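Long-range contacts in K5 lyase (Enterobacteria phage k1-5, PDB 2X3H), which probably cleaves the K5 capsular polysaccharide, a heparosan-type glycosaminoglycan, by elimination, and is built like a phage tail spike: residues A[78-83]-A[99-104]; A[120-125]-A[145-150]; A[380-385]-A[416-421]; A[353-358]-A[376-381]; A[219-224]-A[243-248]. All coordinates share one frame; numbering follows the deposited sequence.

Interaction 1: A[78-83]-A[99-104]; sequences TDDTEV and GVFSSS
Thr81 meets Ser104, just past strand 99-103, with its hydroxyl. OG1 stands beside its own backbone N (chi1 -51°), and this directs it at the N-H of Ser104. The OG1 to Ser104 N distance is 2.8 Å and the bond is nearly straight. The methyl CG2 lies beside Ser104 as well. The same hydroxyl gives its proton to Asp79 OD1 at 2.6 Å, entering on the syn lone pair. Asp79 OD1 also receives Thr81 N, which comes from above the carboxylate plane. Two donors therefore grip this one oxygen and fix the hydroxyl that holds Ser104.

Asp80 sits on the other flank of the contact. Its backbone N bonds to Ser102 O at 2.9 Å. Its carboxylate comes obliquely to the Phe101 ring, with OD2 3.4 Å from Phe101 CD2 and the two planes 43° apart. Both carboxylate oxygens have further partners, the backbone N-H groups of Ala73 and Gly74. A water links the contact again: it accepts from Ser102 N and also bonds to Asp80 OD2 and Thr78 O.

Asp79 to Thr81 forms an Asx turn. It leads into helix 81-88 and is held against an early strand of a parallel beta-helix, the fold of many phage tail spikes.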
# COMPACT_ATOMS: atom_id res chain seq x y z
N THR A 78 2.98 -45.65 -21.68
CA THR A 78 2.73 -45.61 -23.12
C THR A 78 3.09 -44.23 -23.64
O THR A 78 2.84 -43.23 -22.97
CB THR A 78 1.24 -45.92 -23.43
OG1 THR A 78 0.91 -47.22 -22.90
CG2 THR A 78 0.98 -45.89 -24.93
N ASP A 79 3.69 -44.19 -24.83
CA ASP A 79 4.05 -42.92 -25.44
C ASP A 79 2.81 -42.28 -26.05
O ASP A 79 2.27 -42.77 -27.05
CB ASP A 79 5.15 -43.11 -26.48
CG ASP A 79 5.65 -41.80 -27.07
OD1 ASP A 79 5.10 -40.73 -26.73
OD2 ASP A 79 6.59 -41.85 -27.89
N ASP A 80 2.35 -41.20 -25.43
CA ASP A 80 1.12 -40.52 -25.83
C ASP A 80 1.42 -39.27 -26.67
O ASP A 80 0.53 -38.46 -26.93
CB ASP A 80 0.32 -40.12 -24.58
CG ASP A 80 -0.48 -41.28 -23.97
OD1 ASP A 80 -0.85 -42.20 -24.74
OD2 ASP A 80 -0.77 -41.26 -22.74
N THR A 81 2.67 -39.10 -27.09
CA THR A 81 3.07 -37.88 -27.80
C THR A 81 2.24 -37.59 -29.06
O THR A 81 1.76 -36.47 -29.25
CB THR A 81 4.55 -37.89 -28.19
OG1 THR A 81 5.34 -38.21 -27.05
CG2 THR A 81 4.98 -36.53 -28.74
N GLU A 82 2.07 -38.61 -29.90
CA GLU A 82 1.37 -38.42 -31.17
C GLU A 82 -0.05 -37.89 -31.01
O GLU A 82 -0.45 -36.91 -31.66
CB GLU A 82 1.33 -39.74 -31.94
CG GLU A 82 2.50 -39.96 -32.88
CD GLU A 82 2.22 -39.45 -34.29
OE1 GLU A 82 1.21 -38.73 -34.47
OE2 GLU A 82 3.01 -39.77 -35.21
N VAL A 83 -0.81 -38.55 -30.14
CA VAL A 83 -2.21 -38.20 -29.92
C VAL A 83 -2.35 -36.82 -29.29
O VAL A 83 -3.21 -36.03 -29.68
CB VAL A 83 -2.88 -39.26 -29.03
CG1 VAL A 83 -4.26 -38.81 -28.65
CG2 VAL A 83 -2.93 -40.61 -29.76
N GLY A 99 -5.31 -39.01 -15.66
CA GLY A 99 -4.18 -39.85 -16.00
C GLY A 99 -2.86 -39.12 -16.02
O GLY A 99 -2.80 -37.90 -15.82
N VAL A 100 -1.80 -39.89 -16.23
CA VAL A 100 -0.46 -39.37 -16.39
C VAL A 100 -0.05 -39.68 -17.82
O VAL A 100 0.03 -40.85 -18.22
CB VAL A 100 0.52 -40.01 -15.39
CG1 VAL A 100 1.93 -39.46 -15.59
CG2 VAL A 100 0.05 -39.79 -13.95
N PHE A 101 0.20 -38.63 -18.60
CA PHE A 101 0.38 -38.79 -20.03
C PHE A 101 1.82 -38.57 -20.42
O PHE A 101 2.30 -37.43 -20.50
CB PHE A 101 -0.57 -37.85 -20.78
CG PHE A 101 -2.01 -38.12 -20.50
CD1 PHE A 101 -2.62 -37.60 -19.35
CD2 PHE A 101 -2.77 -38.91 -21.36
CE1 PHE A 101 -3.96 -37.86 -19.07
CE2 PHE A 101 -4.10 -39.16 -21.10
CZ PHE A 101 -4.70 -38.64 -19.95
N SER A 102 2.53 -39.68 -20.62
CA SER A 102 3.93 -39.63 -20.98
C SER A 102 4.05 -39.09 -22.39
O SER A 102 3.46 -39.63 -23.32
CB SER A 102 4.52 -41.04 -20.91
OG SER A 102 5.90 -41.00 -21.24
N SER A 103 4.82 -38.02 -22.56
CA SER A 103 4.90 -37.34 -23.85
C SER A 103 6.19 -36.55 -24.01
O SER A 103 6.66 -35.90 -23.07
CB SER A 103 3.66 -36.45 -24.08
OG SER A 103 3.30 -35.75 -22.88
N SER A 104 6.77 -36.64 -25.21
CA SER A 104 7.99 -35.91 -25.53
C SER A 104 7.64 -34.47 -25.91
O SER A 104 6.50 -34.05 -25.72
CB SER A 104 8.72 -36.59 -26.70
OG SER A 104 8.85 -37.98 -26.44
O HOH W 1 1.17 -42.19 -21.06
O HOH W 2 8.15 -39.61 -28.22

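Interaction 2: A[120-125]-A[145-150]; sequences VLSHRS and TVESNK
Leu121 bonds through its N to Thr145 O and through its O to Glu147 N, each at 2.8 Å, in a parallel ladder. His123 N continues the series to Glu147 O at 3.0 Å. The strand segments run only 13° apart. Val120 CA adds a C-H contact to Thr145 O.

Side-chain hydrogen bonding begins where the strands end. Asn149 turns its amide back across the gap. Its CG swings away from the carbonyl carbon (chi1 -74°), and this brings Asn149 ND2 to His123 O at 2.8 Å. A second, weak bond runs from Asn149 ND2 to Ser122 OG at 3.1 Å. One amide nitrogen thus bridges Ser122, in the last strand pairing, and His123, just after it.

Van der Waals packing lies on the face that carries Val120, Thr145 and Glu147. Val120 and Thr145 run side by side, with Val120 CG2 4.2 Å from Thr145 CB. Val120 CG1 crosses the extended Glu147 chain at a slant, 4.1 Å from Glu147 CB.

Two waters extend the contact. One lies between His123 ND1 and Ser148 OG. The other donates to Ser125 O and accepts from Asn149 N.

Leu121 and Val146 point to the opposite face and meet Tyr130, whose ring also stacks on His123. Strand 119-123 lies between strands 99-103 and 144-147, and strand 168-178 follows beyond 144-147. The contact is one step in the stack of beta-helix coils.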
# COMPACT_ATOMS: atom_id res chain seq x y z
N VAL A 120 -2.02 -35.05 -15.74
CA VAL A 120 -0.61 -34.76 -15.57
C VAL A 120 0.10 -34.96 -16.90
O VAL A 120 0.02 -36.04 -17.48
CB VAL A 120 0.05 -35.71 -14.54
CG1 VAL A 120 1.55 -35.39 -14.38
CG2 VAL A 120 -0.69 -35.65 -13.21
N LEU A 121 0.77 -33.91 -17.39
CA LEU A 121 1.58 -34.04 -18.59
C LEU A 121 3.00 -34.35 -18.15
O LEU A 121 3.69 -33.49 -17.59
CB LEU A 121 1.53 -32.77 -19.43
CG LEU A 121 0.17 -32.49 -20.07
CD1 LEU A 121 0.18 -31.18 -20.85
CD2 LEU A 121 -0.22 -33.64 -20.99
N SER A 122 3.43 -35.58 -18.38
CA SER A 122 4.74 -36.02 -17.88
C SER A 122 5.77 -36.12 -19.00
O SER A 122 5.68 -36.99 -19.87
CB SER A 122 4.60 -37.37 -17.17
OG SER A 122 5.85 -37.85 -16.73
N HIS A 123 6.75 -35.22 -18.96
CA HIS A 123 7.77 -35.14 -20.00
C HIS A 123 8.55 -36.46 -20.09
O HIS A 123 9.15 -36.91 -19.11
CB HIS A 123 8.72 -33.97 -19.73
CG HIS A 123 9.49 -33.52 -20.94
ND1 HIS A 123 10.60 -32.70 -20.85
CD2 HIS A 123 9.31 -33.75 -22.26
CE1 HIS A 123 11.07 -32.46 -22.06
NE2 HIS A 123 10.30 -33.08 -22.94
N ARG A 124 8.52 -37.04 -21.28
CA ARG A 124 9.11 -38.36 -21.55
C ARG A 124 10.60 -38.28 -21.88
O ARG A 124 11.34 -39.26 -21.71
CB ARG A 124 8.34 -39.02 -22.70
CG ARG A 124 8.64 -40.48 -22.96
CD ARG A 124 7.89 -40.96 -24.18
NE ARG A 124 8.17 -42.36 -24.49
CZ ARG A 124 7.56 -43.38 -23.90
NH1 ARG A 124 6.65 -43.16 -22.97
NH2 ARG A 124 7.86 -44.63 -24.24
N SER A 125 11.04 -37.12 -22.37
CA SER A 125 12.45 -36.91 -22.71
C SER A 125 13.22 -36.50 -21.47
O SER A 125 12.63 -35.97 -20.52
CB SER A 125 12.58 -35.81 -23.77
OG SER A 125 11.65 -36.02 -24.82
N THR A 145 -1.29 -30.35 -14.33
CA THR A 145 0.06 -30.45 -13.81
C THR A 145 1.01 -30.74 -14.96
O THR A 145 0.68 -31.52 -15.85
CB THR A 145 0.15 -31.58 -12.77
OG1 THR A 145 -0.70 -31.27 -11.66
CG2 THR A 145 1.59 -31.77 -12.30
N VAL A 146 2.17 -30.09 -14.95
CA VAL A 146 3.24 -30.33 -15.92
C VAL A 146 4.46 -30.83 -15.16
O VAL A 146 5.03 -30.11 -14.34
CB VAL A 146 3.55 -29.06 -16.74
CG1 VAL A 146 4.69 -29.31 -17.73
CG2 VAL A 146 2.29 -28.58 -17.45
N GLU A 147 4.84 -32.08 -15.42
CA GLU A 147 5.93 -32.72 -14.71
C GLU A 147 7.16 -32.86 -15.59
O GLU A 147 7.07 -33.30 -16.73
CB GLU A 147 5.49 -34.11 -14.23
CG GLU A 147 6.58 -34.84 -13.47
CD GLU A 147 6.14 -36.17 -12.88
OE1 GLU A 147 4.96 -36.55 -13.01
OE2 GLU A 147 7.02 -36.83 -12.27
N SER A 148 8.30 -32.50 -15.05
CA SER A 148 9.56 -32.66 -15.78
C SER A 148 10.24 -33.97 -15.35
O SER A 148 9.91 -34.53 -14.30
CB SER A 148 10.44 -31.42 -15.54
OG SER A 148 11.68 -31.50 -16.21
N ASN A 149 11.18 -34.45 -16.18
CA ASN A 149 11.93 -35.67 -15.87
C ASN A 149 13.36 -35.57 -16.40
O ASN A 149 13.82 -36.44 -17.15
CB ASN A 149 11.24 -36.90 -16.48
CG ASN A 149 10.00 -37.30 -15.72
OD1 ASN A 149 10.07 -37.72 -14.57
ND2 ASN A 149 8.84 -37.16 -16.37
N LYS A 150 14.05 -34.50 -16.02
CA LYS A 150 15.37 -34.19 -16.56
C LYS A 150 16.43 -35.19 -16.06
O LYS A 150 16.35 -35.66 -14.94
CB LYS A 150 15.77 -32.76 -16.18
CG LYS A 150 15.05 -31.70 -17.01
CD LYS A 150 15.47 -30.29 -16.61
CE LYS A 150 14.89 -29.26 -17.56
NZ LYS A 150 15.27 -27.87 -17.10
O HOH W 3 10.45 -30.74 -18.76
O HOH W 4 12.41 -33.79 -18.77

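Interaction 3: A[380-385]-A[416-421]; sequences SGSTRN and NSNVVH
The backbones of Asn385 and Val419 meet as the chain enters a strand, with Val419 N bonded to Asn385 O at 2.9 Å. Just before this, Arg384 N reaches Asn416 O at 3.1 Å, from well above the carbonyl plane. Arg384 has a left-handed backbone conformation, and its CA touches Ser417 O.

Asn418 is the side chain that joins the two segments. Its CG is anti to its own carbonyl carbon (chi1 -68°), which lays the amide along residues 382-385. Asn418 OD1 accepts from Asn385 N at 2.9 Å, with the donor in the carbonyl plane. Asn418 ND2 points the other way and bonds to Ser382 OG at 3.2 Å; a longer bond to Ser382 O is weak. ND2 also reaches Thr410 OG1, and Ser382 OG bonds to Glu379 O. Buried Asn418 is therefore satisfied at both ends of its amide.

The Asn385 side chain lies alongside that of Asn418, their amide planes 28° apart. Thr383 and Asn416 also lie side by side, with Thr383 CG2 4.0 Å from Asn416 CB.

The contact joins the turn before strand 386-389 to the turn before strand 419-422, which pair in parallel. Phe378 of strand 376-378 packs against Asn385 and Asn418. Arg384 and Val419 also pack on Gly393 and Ala424 of a second subunit.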
# COMPACT_ATOMS: atom_id res chain seq x y z
N SER A 380 28.79 3.81 -3.65
CA SER A 380 29.47 5.10 -3.78
C SER A 380 28.96 6.03 -4.89
O SER A 380 29.08 7.25 -4.77
CB SER A 380 30.99 4.91 -3.85
OG SER A 380 31.37 4.53 -5.14
N GLY A 381 28.36 5.47 -5.94
CA GLY A 381 27.86 6.30 -7.05
C GLY A 381 26.38 6.65 -6.92
O GLY A 381 25.82 7.29 -7.81
N SER A 382 25.75 6.23 -5.82
CA SER A 382 24.29 6.38 -5.69
C SER A 382 23.93 7.80 -5.25
O SER A 382 24.66 8.38 -4.43
CB SER A 382 23.70 5.34 -4.71
OG SER A 382 24.15 5.55 -3.37
N THR A 383 22.83 8.34 -5.77
CA THR A 383 22.44 9.73 -5.48
C THR A 383 20.92 9.91 -5.36
O THR A 383 20.15 9.19 -5.99
CB THR A 383 22.93 10.69 -6.60
OG1 THR A 383 22.31 10.36 -7.85
CG2 THR A 383 24.45 10.62 -6.75
N ARG A 384 20.51 10.90 -4.58
CA ARG A 384 19.10 11.34 -4.51
C ARG A 384 18.14 10.21 -4.11
O ARG A 384 16.97 10.23 -4.48
CB ARG A 384 18.67 12.02 -5.82
CG ARG A 384 19.40 13.32 -6.11
CD ARG A 384 18.70 14.07 -7.24
NE ARG A 384 17.56 14.77 -6.66
CZ ARG A 384 16.57 15.35 -7.29
NH1 ARG A 384 16.45 15.27 -8.62
NH2 ARG A 384 15.65 15.99 -6.57
N ASN A 385 18.63 9.24 -3.34
CA ASN A 385 17.74 8.19 -2.79
C ASN A 385 17.25 8.58 -1.39
O ASN A 385 18.05 8.99 -0.55
CB ASN A 385 18.47 6.85 -2.74
CG ASN A 385 19.06 6.46 -4.08
OD1 ASN A 385 20.29 6.48 -4.27
ND2 ASN A 385 18.18 6.13 -5.03
N ASN A 416 22.74 16.16 -4.93
CA ASN A 416 22.94 14.73 -5.17
C ASN A 416 22.80 13.87 -3.90
O ASN A 416 22.94 12.64 -3.96
CB ASN A 416 24.32 14.48 -5.80
CG ASN A 416 24.41 15.01 -7.21
OD1 ASN A 416 25.42 15.63 -7.57
ND2 ASN A 416 23.38 14.82 -7.99
N SER A 417 22.54 14.52 -2.78
CA SER A 417 22.50 13.83 -1.49
C SER A 417 21.52 12.65 -1.43
O SER A 417 20.40 12.73 -1.94
CB SER A 417 22.13 14.82 -0.38
OG SER A 417 22.42 14.27 0.90
N ASN A 418 21.93 11.57 -0.76
CA ASN A 418 20.97 10.59 -0.27
C ASN A 418 20.41 11.12 1.06
O ASN A 418 21.01 12.01 1.66
CB ASN A 418 21.63 9.21 -0.11
CG ASN A 418 22.02 8.58 -1.44
OD1 ASN A 418 21.26 8.64 -2.41
ND2 ASN A 418 23.22 7.97 -1.49
N VAL A 419 19.29 10.58 1.52
CA VAL A 419 18.63 11.11 2.72
C VAL A 419 18.01 9.94 3.48
O VAL A 419 17.44 9.03 2.87
CB VAL A 419 17.52 12.11 2.35
CG1 VAL A 419 16.70 12.52 3.60
CG2 VAL A 419 18.11 13.33 1.63
N VAL A 420 18.12 9.97 4.80
CA VAL A 420 17.44 8.98 5.66
C VAL A 420 16.65 9.69 6.77
O VAL A 420 17.22 10.52 7.47
CB VAL A 420 18.45 8.02 6.31
CG1 VAL A 420 17.73 6.99 7.20
CG2 VAL A 420 19.28 7.32 5.23
N HIS A 421 15.36 9.37 6.89
CA HIS A 421 14.54 9.83 8.03
C HIS A 421 14.12 8.66 8.90
O HIS A 421 13.84 7.58 8.38
CB HIS A 421 13.26 10.50 7.53
CG HIS A 421 13.46 11.82 6.87
ND1 HIS A 421 12.41 12.65 6.57
CD2 HIS A 421 14.58 12.46 6.46
CE1 HIS A 421 12.87 13.75 5.99
NE2 HIS A 421 14.18 13.66 5.92

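Interaction 4: A[353-358]-A[376-381]; sequences ARFIGT and ITFESG
Ala353 opens the contact with its carbonyl: Ala353 O takes Thr377 N at 3.1 Å. The two strand segments are parallel to within 3°.

Arg354 is next, on the face shared with Thr377. Its chain is extended from CG to NE, which holds the guanidinium out from the sheet, where it meets Glu379. The grip is side-on: Arg354 NE at 2.8 Å and NH2 at 2.9 Å both bond to Glu379 OE2. That oxygen lies at the guanidinium edge, in its plane, while the carboxylate plane is turned 53° from it. The remaining nitrogen, NH1, bonds to His319 NE2.

Phe355 points to the other face. Its N donates to Thr377 O, and Phe355 O accepts from Glu379 N at 3.0 Å. The ring lies beside that of Phe378 in an offset pair with little overlap, centroids 5.3 Å apart. The closest atoms are Phe355 CD1 and Phe378 CD1. Ile376 CG2 sits near the Phe355 ring edge and also lies over one face of Phe378.

Ile356 lays CG2 alongside Glu379, 3.7 Å from Glu379 OE1. Gly357 N then donates to Glu379 OE1 at 3.0 Å, from above the carboxylate plane. Thr358 closes the segment through a water that donates to both Thr358 O and Gly381 O.

Glu379 thus divides its carboxylate, one oxygen for the arginine and one for a turn N-H. The paired charges and this N-H would probably favour the ionised form. The backbone ladder is thus backed by a buried ring pair on one face and an ion pair on the other.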
# COMPACT_ATOMS: atom_id res chain seq x y z
N ALA A 353 17.54 -2.22 2.50
CA ALA A 353 17.49 -1.57 1.19
C ALA A 353 18.92 -1.29 0.74
O ALA A 353 19.69 -0.66 1.47
CB ALA A 353 16.69 -0.26 1.28
N ARG A 354 19.26 -1.76 -0.45
CA ARG A 354 20.61 -1.59 -1.00
C ARG A 354 20.52 -0.85 -2.33
O ARG A 354 19.82 -1.30 -3.23
CB ARG A 354 21.27 -2.97 -1.20
CG ARG A 354 22.65 -2.89 -1.83
CD ARG A 354 23.32 -4.28 -1.86
NE ARG A 354 24.66 -4.24 -2.44
CZ ARG A 354 25.49 -5.27 -2.45
NH1 ARG A 354 25.14 -6.44 -1.90
NH2 ARG A 354 26.69 -5.14 -3.02
N PHE A 355 21.22 0.28 -2.41
CA PHE A 355 21.19 1.12 -3.60
C PHE A 355 22.50 0.90 -4.33
O PHE A 355 23.56 1.39 -3.93
CB PHE A 355 20.95 2.58 -3.19
CG PHE A 355 19.63 2.77 -2.47
CD1 PHE A 355 19.55 2.59 -1.10
CD2 PHE A 355 18.47 3.06 -3.17
CE1 PHE A 355 18.32 2.73 -0.44
CE2 PHE A 355 17.25 3.20 -2.52
CZ PHE A 355 17.18 3.04 -1.15
N ILE A 356 22.39 0.13 -5.41
CA ILE A 356 23.55 -0.42 -6.10
C ILE A 356 24.09 0.53 -7.15
O ILE A 356 23.34 1.10 -7.94
CB ILE A 356 23.17 -1.72 -6.82
CG1 ILE A 356 22.69 -2.78 -5.83
CG2 ILE A 356 24.33 -2.23 -7.69
CD1 ILE A 356 22.11 -4.02 -6.50
N GLY A 357 25.41 0.68 -7.18
CA GLY A 357 26.04 1.41 -8.27
C GLY A 357 25.58 2.85 -8.38
O GLY A 357 25.73 3.62 -7.44
N THR A 358 25.01 3.20 -9.54
CA THR A 358 24.56 4.57 -9.77
C THR A 358 23.07 4.77 -9.46
O THR A 358 22.47 5.78 -9.87
CB THR A 358 24.81 5.02 -11.22
OG1 THR A 358 24.17 4.13 -12.13
CG2 THR A 358 26.30 5.06 -11.52
N ILE A 376 20.75 0.22 5.95
CA ILE A 376 20.79 0.81 4.59
C ILE A 376 22.19 0.76 4.00
O ILE A 376 23.17 1.03 4.71
CB ILE A 376 20.31 2.28 4.62
CG1 ILE A 376 18.89 2.37 5.17
CG2 ILE A 376 20.32 2.90 3.22
CD1 ILE A 376 18.53 3.76 5.71
N THR A 377 22.30 0.43 2.71
CA THR A 377 23.58 0.55 1.99
C THR A 377 23.41 1.47 0.78
O THR A 377 22.60 1.17 -0.11
CB THR A 377 24.12 -0.81 1.51
OG1 THR A 377 24.44 -1.64 2.65
CG2 THR A 377 25.36 -0.61 0.66
N PHE A 378 24.14 2.58 0.79
CA PHE A 378 24.21 3.49 -0.35
C PHE A 378 25.58 3.26 -0.97
O PHE A 378 26.60 3.59 -0.35
CB PHE A 378 24.16 4.96 0.10
CG PHE A 378 22.84 5.38 0.69
CD1 PHE A 378 21.66 5.29 -0.03
CD2 PHE A 378 22.80 5.94 1.96
CE1 PHE A 378 20.45 5.70 0.50
CE2 PHE A 378 21.60 6.38 2.50
CZ PHE A 378 20.42 6.25 1.77
N GLU A 379 25.63 2.70 -2.18
CA GLU A 379 26.93 2.47 -2.81
C GLU A 379 27.50 3.79 -3.35
O GLU A 379 26.78 4.79 -3.47
CB GLU A 379 26.87 1.37 -3.87
CG GLU A 379 26.41 0.04 -3.27
CD GLU A 379 26.63 -1.19 -4.13
OE1 GLU A 379 26.99 -1.07 -5.33
OE2 GLU A 379 26.40 -2.30 -3.59
N SER A 380 28.79 3.81 -3.65
CA SER A 380 29.47 5.10 -3.78
C SER A 380 28.96 6.03 -4.89
O SER A 380 29.08 7.25 -4.77
CB SER A 380 30.99 4.91 -3.85
OG SER A 380 31.37 4.53 -5.14
N GLY A 381 28.36 5.47 -5.94
CA GLY A 381 27.86 6.30 -7.05
C GLY A 381 26.38 6.65 -6.92
O GLY A 381 25.82 7.29 -7.81
O HOH W 5 23.56 8.29 -9.15

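Interaction 5: A[219-224]-A[243-248]; sequences LADSSV and ELKGTA
Lys245 lies across from Asp221 and Leu219, and its side chain runs nearly straight from CB to NZ. Lys245 CB touches Leu219 CD1 at 3.7 Å and Asp221 CA at 3.9 Å. Further out, Lys245 CD passes Asp221 OD2 at 3.8 Å, the two side chains crossing at a slant. Lys245 NZ ends 4.6 Å from Asp221 OD2. A water joins them: it accepts from Lys245 NZ at 2.9 Å and donates to Asp221 OD2. NZ also forms a salt bridge to Glu270, on the next coil.

Strands 218-221 and 242-245 are neighbours in one parallel sheet of the beta-helix. Backbone bonds link Ala220 N to Glu243 O and Lys245 N to Ala220 O. Ser222 N closes the ladder on Lys245 O.

After Lys245 the chain makes a type II' beta turn to Ala248, with Gly246 at positive phi. Ser222 fits against this turn. Ser222 OG accepts from Thr247 N at 3.2 Å and donates to Asp221 OD1 at 2.7 Å. On the face of Lys245, Leu219 CD1 lies against Glu243 CG, 3.6 Å away. Ala220 CB meets Leu244 CD2 on the opposite face.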
# COMPACT_ATOMS: atom_id res chain seq x y z
N LEU A 219 8.75 -16.58 -15.93
CA LEU A 219 9.52 -15.51 -16.54
C LEU A 219 8.68 -14.83 -17.61
O LEU A 219 8.20 -15.50 -18.54
CB LEU A 219 10.80 -16.05 -17.17
CG LEU A 219 11.46 -15.10 -18.18
CD1 LEU A 219 11.83 -13.78 -17.51
CD2 LEU A 219 12.70 -15.74 -18.79
N ALA A 220 8.48 -13.51 -17.47
CA ALA A 220 7.85 -12.70 -18.52
C ALA A 220 8.92 -11.82 -19.14
O ALA A 220 9.31 -10.79 -18.56
CB ALA A 220 6.70 -11.86 -17.96
N ASP A 221 9.43 -12.24 -20.30
CA ASP A 221 10.49 -11.52 -20.99
C ASP A 221 9.86 -10.53 -21.96
O ASP A 221 9.27 -10.92 -22.97
CB ASP A 221 11.39 -12.50 -21.75
CG ASP A 221 12.55 -11.81 -22.47
OD1 ASP A 221 12.51 -10.58 -22.65
OD2 ASP A 221 13.50 -12.52 -22.87
N SER A 222 9.97 -9.24 -21.62
CA SER A 222 9.56 -8.17 -22.52
C SER A 222 8.05 -8.12 -22.80
O SER A 222 7.61 -7.64 -23.84
CB SER A 222 10.38 -8.21 -23.82
OG SER A 222 11.77 -8.12 -23.53
N SER A 223 7.24 -8.62 -21.86
CA SER A 223 5.80 -8.56 -22.04
C SER A 223 5.27 -7.17 -21.72
O SER A 223 5.92 -6.39 -21.01
CB SER A 223 5.09 -9.58 -21.15
OG SER A 223 5.35 -9.27 -19.78
N VAL A 224 4.08 -6.88 -22.22
CA VAL A 224 3.38 -5.65 -21.89
C VAL A 224 1.92 -5.96 -21.53
O VAL A 224 1.37 -6.99 -21.95
CB VAL A 224 3.43 -4.62 -23.06
CG1 VAL A 224 4.87 -4.20 -23.34
CG2 VAL A 224 2.78 -5.19 -24.33
N GLU A 243 10.26 -13.60 -12.58
CA GLU A 243 11.18 -12.65 -13.21
C GLU A 243 10.48 -11.84 -14.31
O GLU A 243 9.78 -12.42 -15.16
CB GLU A 243 12.42 -13.36 -13.81
CG GLU A 243 13.26 -12.34 -14.59
CD GLU A 243 14.58 -12.85 -15.18
OE1 GLU A 243 14.73 -14.06 -15.46
OE2 GLU A 243 15.47 -11.99 -15.40
N LEU A 244 10.65 -10.52 -14.29
CA LEU A 244 10.35 -9.66 -15.43
C LEU A 244 11.70 -9.35 -16.07
O LEU A 244 12.67 -9.06 -15.37
CB LEU A 244 9.69 -8.35 -14.98
CG LEU A 244 8.33 -8.45 -14.29
CD1 LEU A 244 7.85 -7.05 -13.89
CD2 LEU A 244 7.28 -9.19 -15.15
N LYS A 245 11.75 -9.37 -17.40
CA LYS A 245 13.03 -9.27 -18.09
C LYS A 245 12.98 -8.34 -19.29
O LYS A 245 11.93 -8.18 -19.92
CB LYS A 245 13.46 -10.67 -18.55
CG LYS A 245 14.88 -10.79 -19.08
CD LYS A 245 15.17 -12.25 -19.44
CE LYS A 245 16.62 -12.44 -19.86
NZ LYS A 245 16.90 -13.91 -20.09
N GLY A 246 14.12 -7.73 -19.60
CA GLY A 246 14.24 -6.91 -20.80
C GLY A 246 13.33 -5.70 -20.79
O GLY A 246 13.29 -4.96 -19.81
N THR A 247 12.61 -5.49 -21.88
CA THR A 247 11.79 -4.30 -22.02
C THR A 247 10.38 -4.47 -21.44
O THR A 247 9.45 -3.79 -21.85
CB THR A 247 11.69 -3.87 -23.48
OG1 THR A 247 11.16 -4.95 -24.26
CG2 THR A 247 13.09 -3.46 -24.01
N ALA A 248 10.23 -5.38 -20.47
CA ALA A 248 8.92 -5.57 -19.83
C ALA A 248 8.42 -4.26 -19.23
O ALA A 248 9.14 -3.61 -18.45
CB ALA A 248 9.01 -6.62 -18.75
O HOH W 6 14.83 -14.71 -21.89
O HOH W 7 8.31 -5.06 -24.69

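From the N terminus, interaction 1 closes a short loop that contains most of helix 81-88 and sets its start against strand 99-103. Interaction 2 follows in series and pairs the next strands, 119-123 and 144-147. The two touch: Phe101 N meets Val120 O, and Ser103 O meets Arg124 N. Interaction 5 closes a later coil, on another sheet of the beta-helix. Interaction 4 pairs strands 349-355 and 376-378. Interaction 3 begins where interaction 4 ends, sharing Ser380 and Gly381, and joins the loop before 386-389 to strand 419-422. These two touch through Phe378 and Asn418. No contact encloses another. Together they span much of the length of the stacked coils.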